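PDB 4EEI: adenylosuccinate lyase from Francisella tularensis subsp. tularensis SCHU S4, which probably catalyses the beta-elimination of fumarate from adenylosuccinate to give AMP, and the matching cleavage of SAICAR to AICAR, two steps of purine biosynthesis. Local coordinates for residues B[124-128]-B[154-158]; B[176-180]-B[202-207]; B[280-284]-B[319-323]. One frame throughout, in Å; residues are numbered along the deposited sequence. Where two conformers were deposited one is given.

In the fold
The three contacts follow one another along the chain, and none touches another. Contacts 1 and 3 join antiparallel helices of the long bundle; their centres are about 20 Å apart. Helix 94-131 connects them: it supplies residues 124-128 of contact 1, and its Val113 packs on Met320 of contact 3. Contact 2, a bridge between two loops, lies farther off, its centre about 37 and 28 Å from those of contacts 1 and 3. Contacts 1 and 2 both reach the second subunit, contact 3 the third. Tyr322 of contact 3 comes within about 6 Å of a bound AMP, and Phe180 of contact 2 within about 12 Å of a bound succinate, side chain to ligand.

Contact 1: B[124-128]-B[154-158]; sequences LLTKA and FLGAY
Tight, apolar packing of two antiparallel helices joins residues 124-128, on helix 94-131, to residues 154-158, on helix 151-173, in the buried part of the bundle. The segment axes approach to 8.2 Å, a closeness that small Ala128 permits: its CB lies 3.8 Å from Phe154 CB and meets the backbone N of Leu155. Phe154 lies beneath the aliphatic part of Lys127, whose CG stands over the ring centre, 3.7 Å from the centroid and 9° off the ring normal, a nearly vertical CH-pi contact. A lysine suits this place because its methylenes can cover an aromatic face while the chain, bent at chi2 (67°), carries the charged end onward. There NZ donates hydrogen bonds to the carbonyl oxygens of Ile331 and Leu334. At the edge of the same ring sits Leu124 CD2, 4.2 Å from Phe154 CD1, while the leucine's other branch, CD1, reaches Ala157 CB. The second aromatic, Tyr158, offers a face to Leu125, whose CB is 4.1 Å from the ring centroid; Leu125 CD1 turns instead to Leu155 CD1 at 3.8 Å. Beyond the pair, helix 422-429 packs Phe426 on both Ala128 and Leu155, Val430 touches Leu125 and Tyr158, and Val209 of the second subunit meets Leu155.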
loop_
_atom_site.group_PDB
_atom_site.type_symbol
_atom_site.label_atom_id
_atom_site.label_comp_id
_atom_site.label_asym_id
_atom_site.label_seq_id
_atom_site.Cartn_x
_atom_site.Cartn_y
_atom_site.Cartn_z
ATOM N N LEU B 124 12.906 22.959 14.256
ATOM C CA LEU B 124 12.010 22.378 15.261
ATOM C C LEU B 124 12.536 22.568 16.688
ATOM O O LEU B 124 11.772 22.910 17.591
ATOM C CB LEU B 124 11.777 20.889 14.984
ATOM C CG LEU B 124 10.828 20.612 13.812
ATOM C CD1 LEU B 124 10.845 19.139 13.481
ATOM C CD2 LEU B 124 9.416 21.041 14.188
ATOM N N LEU B 125 13.834 22.349 16.892
ATOM C CA LEU B 125 14.441 22.568 18.213
ATOM C C LEU B 125 14.420 24.048 18.591
ATOM O O LEU B 125 14.217 24.417 19.759
ATOM C CB LEU B 125 15.878 22.015 18.246
ATOM C CG LEU B 125 16.607 22.082 19.591
ATOM C CD1 LEU B 125 15.760 21.458 20.678
ATOM C CD2 LEU B 125 17.965 21.401 19.522
ATOM N N THR B 126 14.650 24.907 17.601
ATOM C CA THR B 126 14.570 26.339 17.826
ATOM C C THR B 126 13.178 26.702 18.309
ATOM O O THR B 126 13.027 27.465 19.258
ATOM C CB THR B 126 14.920 27.132 16.564
ATOM O OG1 THR B 126 16.325 27.003 16.302
ATOM C CG2 THR B 126 14.575 28.609 16.751
ATOM N N LYS B 127 12.161 26.144 17.664
ATOM C CA LYS B 127 10.790 26.380 18.100
ATOM C C LYS B 127 10.515 25.790 19.492
ATOM O O LYS B 127 9.847 26.413 20.313
ATOM C CB LYS B 127 9.816 25.797 17.085
ATOM C CG LYS B 127 8.579 26.654 16.877
ATOM C CD LYS B 127 8.908 27.996 16.205
ATOM C CE LYS B 127 7.638 28.810 15.987
ATOM N NZ LYS B 127 7.804 29.926 15.010
ATOM N N ALA B 128 11.039 24.595 19.753
ATOM C CA ALA B 128 10.907 23.972 21.071
ATOM C C ALA B 128 11.556 24.791 22.192
ATOM O O ALA B 128 10.973 24.937 23.271
ATOM C CB ALA B 128 11.460 22.548 21.054
ATOM N N PHE B 154 6.955 20.414 19.871
ATOM C CA PHE B 154 7.985 20.556 18.856
ATOM C C PHE B 154 9.172 19.649 19.133
ATOM O O PHE B 154 9.808 19.172 18.210
ATOM C CB PHE B 154 8.454 22.008 18.776
ATOM C CG PHE B 154 7.393 22.956 18.319
ATOM C CD1 PHE B 154 6.943 22.925 17.008
ATOM C CD2 PHE B 154 6.852 23.885 19.194
ATOM C CE1 PHE B 154 5.955 23.805 16.575
ATOM C CE2 PHE B 154 5.870 24.767 18.770
ATOM C CZ PHE B 154 5.424 24.724 17.456
ATOM N N LEU B 155 9.493 19.434 20.403
ATOM C CA LEU B 155 10.636 18.594 20.731
ATOM C C LEU B 155 10.347 17.145 20.354
ATOM O O LEU B 155 11.246 16.403 19.953
ATOM C CB LEU B 155 10.997 18.707 22.221
ATOM C CG LEU B 155 12.299 18.001 22.615
ATOM C CD1 LEU B 155 13.529 18.743 22.051
ATOM C CD2 LEU B 155 12.417 17.856 24.138
ATOM N N GLY B 156 9.084 16.742 20.472
ATOM C CA GLY B 156 8.681 15.398 20.088
ATOM C C GLY B 156 8.835 15.146 18.600
ATOM O O GLY B 156 9.160 14.028 18.164
ATOM N N ALA B 157 8.579 16.178 17.807
ATOM C CA ALA B 157 8.799 16.077 16.374
ATOM C C ALA B 157 10.302 16.086 16.113
ATOM O O ALA B 157 10.797 15.331 15.278
ATOM C CB ALA B 157 8.130 17.215 15.662
ATOM N N TYR B 158 11.024 16.953 16.822
ATOM C CA TYR B 158 12.482 17.018 16.680
ATOM C C TYR B 158 13.145 15.656 16.834
ATOM O O TYR B 158 13.902 15.227 15.958
ATOM C CB TYR B 158 13.079 18.008 17.685
ATOM C CG TYR B 158 14.588 17.944 17.820
ATOM C CD1 TYR B 158 15.417 18.561 16.893
ATOM C CD2 TYR B 158 15.178 17.275 18.883
ATOM C CE1 TYR B 158 16.792 18.510 17.019
ATOM C CE2 TYR B 158 16.553 17.218 19.016
ATOM C CZ TYR B 158 17.351 17.841 18.084
ATOM O OH TYR B 158 18.718 17.782 18.218
#

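Contact 2: B[176-180]-B[202-207]; sequences LTVQF and LGLPVE. With EDO (1,2-ethanediol), chain C.
Thr177 and Glu207 meet through a short hydrogen bond beside a single beta bridge. Followed outward, the glutamate begins with CB 3.7 Å from Val178 O; CG leaves anti to the backbone N (chi1 -175°), and a bend at chi2 turns the carboxylate to Thr177. Its OE2 accepts a hydrogen bond from Thr177 OG1 at 2.6 Å, from 38° above the carboxylate plane. The same oxygen makes a salt bridge with Arg218, so two donors grip it and probably steady its charge; OE1 makes a long, weak ion pair with Arg163 of the second subunit. Two backbone bonds pin the bridge: Val178 N gives to Pro205 O, and Val178 O receives Glu207 N, both at 3.0 Å. Pro205, without an N-H, needs only its carbonyl. Branched Val178 turns CG1 to Leu204, 3.8 Å from its CD1, and Leu202 CD1 touches the Phe180 ring edge at CZ, 3.8 Å away. An ethanediol, probably from the crystallisation liquor, hydrogen-bonds Leu176 O through its O1 at 2.9 Å. In sequence the segments lie before and at the end of helix 192-202, whose Ala199 packs on Val178 and Val206; helix 94-131 adjoins Val178 and helix 16-33 borders Phe180 and Leu202.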
loop_
_atom_site.group_PDB
_atom_site.type_symbol
_atom_site.label_atom_id
_atom_site.label_comp_id
_atom_site.label_asym_id
_atom_site.label_seq_id
_atom_site.Cartn_x
_atom_site.Cartn_y
_atom_site.Cartn_z
ATOM N N LEU B 176 24.712 2.610 -0.695
ATOM C CA LEU B 176 24.846 2.660 -2.148
ATOM C C LEU B 176 26.094 1.920 -2.605
ATOM O O LEU B 176 27.112 1.939 -1.922
ATOM C CB LEU B 176 24.927 4.111 -2.623
ATOM C CG LEU B 176 23.673 4.953 -2.404
ATOM C CD1 LEU B 176 23.871 6.341 -2.979
ATOM C CD2 LEU B 176 22.483 4.269 -3.042
ATOM N N THR B 177 26.013 1.284 -3.768
ATOM C CA THR B 177 27.124 0.514 -4.308
ATOM C C THR B 177 27.224 0.747 -5.809
ATOM O O THR B 177 26.342 1.364 -6.409
ATOM C CB THR B 177 26.882 -1.003 -4.124
ATOM O OG1 THR B 177 25.612 -1.348 -4.701
ATOM C CG2 THR B 177 26.904 -1.409 -2.638
ATOM N N VAL B 178 28.284 0.219 -6.413
ATOM C CA VAL B 178 28.375 0.162 -7.864
ATOM C C VAL B 178 28.705 -1.267 -8.287
ATOM O O VAL B 178 29.052 -2.110 -7.447
ATOM C CB VAL B 178 29.428 1.146 -8.401
ATOM C CG1 VAL B 178 29.021 2.586 -8.080
ATOM C CG2 VAL B 178 30.786 0.825 -7.796
ATOM N N GLN B 179 28.588 -1.554 -9.581
ATOM C CA GLN B 179 28.934 -2.878 -10.083
ATOM C C GLN B 179 29.623 -2.776 -11.431
ATOM O O GLN B 179 29.261 -1.945 -12.262
ATOM C CB GLN B 179 27.684 -3.765 -10.214
ATOM C CG GLN B 179 26.614 -3.184 -11.158
ATOM C CD GLN B 179 25.783 -4.255 -11.854
ATOM O OE1 GLN B 179 26.097 -5.442 -11.787
ATOM N NE2 GLN B 179 24.719 -3.835 -12.532
ATOM N N PHE B 180 30.623 -3.623 -11.644
ATOM C CA PHE B 180 31.171 -3.817 -12.978
ATOM C C PHE B 180 31.427 -5.311 -13.132
ATOM O O PHE B 180 32.574 -5.761 -13.150
ATOM C CB PHE B 180 32.460 -3.008 -13.165
ATOM C CG PHE B 180 32.278 -1.520 -12.999
ATOM C CD1 PHE B 180 31.945 -0.724 -14.087
ATOM C CD2 PHE B 180 32.458 -0.917 -11.760
ATOM C CE1 PHE B 180 31.781 0.649 -13.945
ATOM C CE2 PHE B 180 32.297 0.471 -11.602
ATOM C CZ PHE B 180 31.957 1.248 -12.696
ATOM N N LEU B 202 35.171 5.994 -8.481
ATOM C CA LEU B 202 33.851 6.583 -8.266
ATOM C C LEU B 202 33.604 6.959 -6.808
ATOM O O LEU B 202 32.808 7.862 -6.522
ATOM C CB LEU B 202 32.755 5.638 -8.758
ATOM C CG LEU B 202 32.731 5.401 -10.265
ATOM C CD1 LEU B 202 31.595 4.434 -10.643
ATOM C CD2 LEU B 202 32.593 6.739 -11.006
ATOM N N GLY B 203 34.274 6.267 -5.886
ATOM C CA GLY B 203 34.123 6.554 -4.467
ATOM C C GLY B 203 32.948 5.832 -3.819
ATOM O O GLY B 203 32.355 6.335 -2.863
ATOM N N LEU B 204 32.600 4.659 -4.344
ATOM C CA LEU B 204 31.543 3.832 -3.766
ATOM C C LEU B 204 32.018 2.381 -3.661
ATOM O O LEU B 204 32.862 1.947 -4.444
ATOM C CB LEU B 204 30.260 3.904 -4.608
ATOM C CG LEU B 204 29.436 5.190 -4.498
ATOM C CD1 LEU B 204 28.152 5.085 -5.316
ATOM C CD2 LEU B 204 29.116 5.493 -3.042
ATOM N N PRO B 205 31.477 1.623 -2.694
ATOM C CA PRO B 205 31.879 0.221 -2.532
ATOM C C PRO B 205 31.246 -0.679 -3.595
ATOM O O PRO B 205 30.233 -0.315 -4.197
ATOM C CB PRO B 205 31.332 -0.143 -1.150
ATOM C CG PRO B 205 30.154 0.762 -0.958
ATOM C CD PRO B 205 30.529 2.054 -1.651
ATOM N N VAL B 206 31.844 -1.849 -3.797
ATOM C CA VAL B 206 31.396 -2.815 -4.793
ATOM C C VAL B 206 30.255 -3.668 -4.226
ATOM O O VAL B 206 30.294 -4.083 -3.058
ATOM C CB VAL B 206 32.566 -3.722 -5.194
ATOM C CG1 VAL B 206 32.107 -4.851 -6.099
ATOM C CG2 VAL B 206 33.665 -2.897 -5.863
ATOM N N GLU B 207 29.237 -3.915 -5.045
ATOM C CA GLU B 207 28.127 -4.777 -4.643
ATOM C C GLU B 207 28.654 -6.195 -4.385
ATOM O O GLU B 207 29.367 -6.747 -5.230
ATOM C CB GLU B 207 27.062 -4.779 -5.745
ATOM C CG GLU B 207 25.816 -5.552 -5.391
ATOM C CD GLU B 207 25.097 -4.942 -4.219
ATOM O OE1 GLU B 207 24.970 -5.606 -3.167
ATOM O OE2 GLU B 207 24.655 -3.789 -4.354
HETATM C C1 EDO C . 28.478 3.918 0.413
HETATM O O1 EDO C . 27.966 2.634 0.795
HETATM C C2 EDO C . 29.864 4.156 1.009
HETATM O O2 EDO C . 30.498 5.273 0.369
#

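Contact 3: B[280-284]-B[319-323]; sequences MARML and IMVYA
Residues 280-284 and 319-323 belong to two helices that run antiparallel at 154°, with segment axes 10.2 Å apart, a separation spanned by long side chains. Ile319 is the central one: its two branches part to serve different partners. CG2, anti to the backbone N, lies 3.8 Å from Leu284 CG and equally close to Met280 SD, whereas CD1, at the end of the other branch, reaches Met283 CB at 3.8 Å. Leu284 and Ile319 run antiparallel alongside one another, and the fork of the leucine at CG rests against the CG2 methyl that isoleucine carries on its CB. Leu284 CD1 goes on to Met320 CE, 3.8 Å away; the methionine chain, bent at both chi2 and chi3, folds its methyl back toward the partner helix although its CB sets out along the flank. Flexible Met280 does similar work at the other end. A bend at chi2 (-65°) carries its CE to Tyr322 CE2 at 3.6 Å, and its sulfur stands 5.4 Å from the ring centroid in an oblique Met-aromatic contact. Its CB lies 4.2 Å from Ala323 CB, a methyl short enough to sit against the root of the methionine. The hydroxyl of Tyr322 is hydrogen-bonded to Arg326, and Tyr5 meets the ring edge to face. Phe311 of the third subunit packs on Ile319, and Ser307 of that subunit, an AMP-pocket residue, on Met280. Such antiparallel packing of long helices, continued across subunits, is characteristic of the central helical bundle of the tetrameric fumarase/aspartase superfamily, to which adenylosuccinate lyases belong.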
loop_
_atom_site.group_PDB
_atom_site.type_symbol
_atom_site.label_atom_id
_atom_site.label_comp_id
_atom_site.label_asym_id
_atom_site.label_seq_id
_atom_site.Cartn_x
_atom_site.Cartn_y
_atom_site.Cartn_z
ATOM N N MET B 280 1.739 15.801 0.354
ATOM C CA MET B 280 3.076 15.356 -0.023
ATOM C C MET B 280 3.423 14.059 0.679
ATOM O O MET B 280 4.017 13.158 0.081
ATOM C CB MET B 280 4.107 16.430 0.316
ATOM C CG MET B 280 3.879 17.737 -0.419
ATOM S SD MET B 280 4.090 17.559 -2.207
ATOM C CE MET B 280 3.594 19.203 -2.733
ATOM N N ALA B 281 3.040 13.952 1.945
ATOM C CA ALA B 281 3.306 12.738 2.711
ATOM C C ALA B 281 2.609 11.524 2.104
ATOM O O ALA B 281 3.186 10.433 2.067
ATOM C CB ALA B 281 2.889 12.918 4.164
ATOM N N ARG B 282 1.366 11.701 1.654
ATOM C CA ARG B 282 0.634 10.593 1.034
ATOM C C ARG B 282 1.353 10.084 -0.211
ATOM O O ARG B 282 1.374 8.881 -0.479
ATOM C CB ARG B 282 -0.802 11.007 0.686
ATOM C CG ARG B 282 -1.677 11.272 1.895
ATOM C CD ARG B 282 -3.094 11.683 1.532
ATOM N NE ARG B 282 -3.770 12.137 2.745
ATOM C CZ ARG B 282 -4.681 13.099 2.802
ATOM N NH1 ARG B 282 -5.088 13.719 1.693
ATOM N NH2 ARG B 282 -5.192 13.434 3.980
ATOM N N MET B 283 1.914 11.022 -0.972
ATOM C CA MET B 283 2.658 10.683 -2.181
ATOM C C MET B 283 3.899 9.851 -1.859
ATOM O O MET B 283 4.137 8.819 -2.483
ATOM C CB MET B 283 3.077 11.951 -2.933
ATOM C CG MET B 283 1.932 12.753 -3.534
ATOM S SD MET B 283 0.967 11.827 -4.752
ATOM C CE MET B 283 2.277 11.108 -5.760
ATOM N N LEU B 284 4.684 10.307 -0.885
ATOM C CA LEU B 284 5.919 9.633 -0.476
ATOM C C LEU B 284 5.617 8.241 0.036
ATOM O O LEU B 284 6.345 7.280 -0.246
ATOM C CB LEU B 284 6.639 10.448 0.606
ATOM C CG LEU B 284 7.228 11.779 0.142
ATOM C CD1 LEU B 284 7.656 12.618 1.351
ATOM C CD2 LEU B 284 8.438 11.515 -0.759
ATOM N N ILE B 319 9.819 15.600 -4.231
ATOM C CA ILE B 319 8.814 15.879 -3.217
ATOM C C ILE B 319 9.453 15.959 -1.830
ATOM O O ILE B 319 9.086 16.811 -1.029
ATOM C CB ILE B 319 7.725 14.796 -3.217
ATOM C CG1 ILE B 319 6.873 14.907 -4.488
ATOM C CG2 ILE B 319 6.842 14.919 -1.982
ATOM C CD1 ILE B 319 5.967 13.673 -4.709
ATOM N N MET B 320 10.404 15.076 -1.546
ATOM C CA MET B 320 11.026 15.057 -0.219
ATOM C C MET B 320 11.742 16.376 0.058
ATOM O O MET B 320 11.577 16.975 1.123
ATOM C CB MET B 320 12.010 13.887 -0.085
ATOM C CG MET B 320 12.741 13.857 1.262
ATOM S SD MET B 320 11.608 13.579 2.640
ATOM C CE MET B 320 11.254 11.839 2.441
ATOM N N VAL B 321 12.544 16.829 -0.893
ATOM C CA VAL B 321 13.255 18.091 -0.712
ATOM C C VAL B 321 12.271 19.264 -0.615
ATOM O O VAL B 321 12.388 20.119 0.273
ATOM C CB VAL B 321 14.284 18.321 -1.825
ATOM C CG1 VAL B 321 14.861 19.730 -1.737
ATOM C CG2 VAL B 321 15.405 17.284 -1.716
ATOM N N TYR B 322 11.291 19.299 -1.513
ATOM C CA TYR B 322 10.249 20.337 -1.459
ATOM C C TYR B 322 9.559 20.359 -0.098
ATOM O O TYR B 322 9.368 21.424 0.493
ATOM C CB TYR B 322 9.197 20.122 -2.560
ATOM C CG TYR B 322 8.055 21.126 -2.504
ATOM C CD1 TYR B 322 8.132 22.321 -3.190
ATOM C CD2 TYR B 322 6.899 20.867 -1.764
ATOM C CE1 TYR B 322 7.103 23.250 -3.143
ATOM C CE2 TYR B 322 5.858 21.797 -1.706
ATOM C CZ TYR B 322 5.971 22.977 -2.405
ATOM O OH TYR B 322 4.957 23.913 -2.365
ATOM N N ALA B 323 9.199 19.189 0.404
ATOM C CA ALA B 323 8.408 19.123 1.628
ATOM C C ALA B 323 9.234 19.515 2.842
ATOM O O ALA B 323 8.736 20.203 3.724
ATOM C CB ALA B 323 7.789 17.722 1.816
#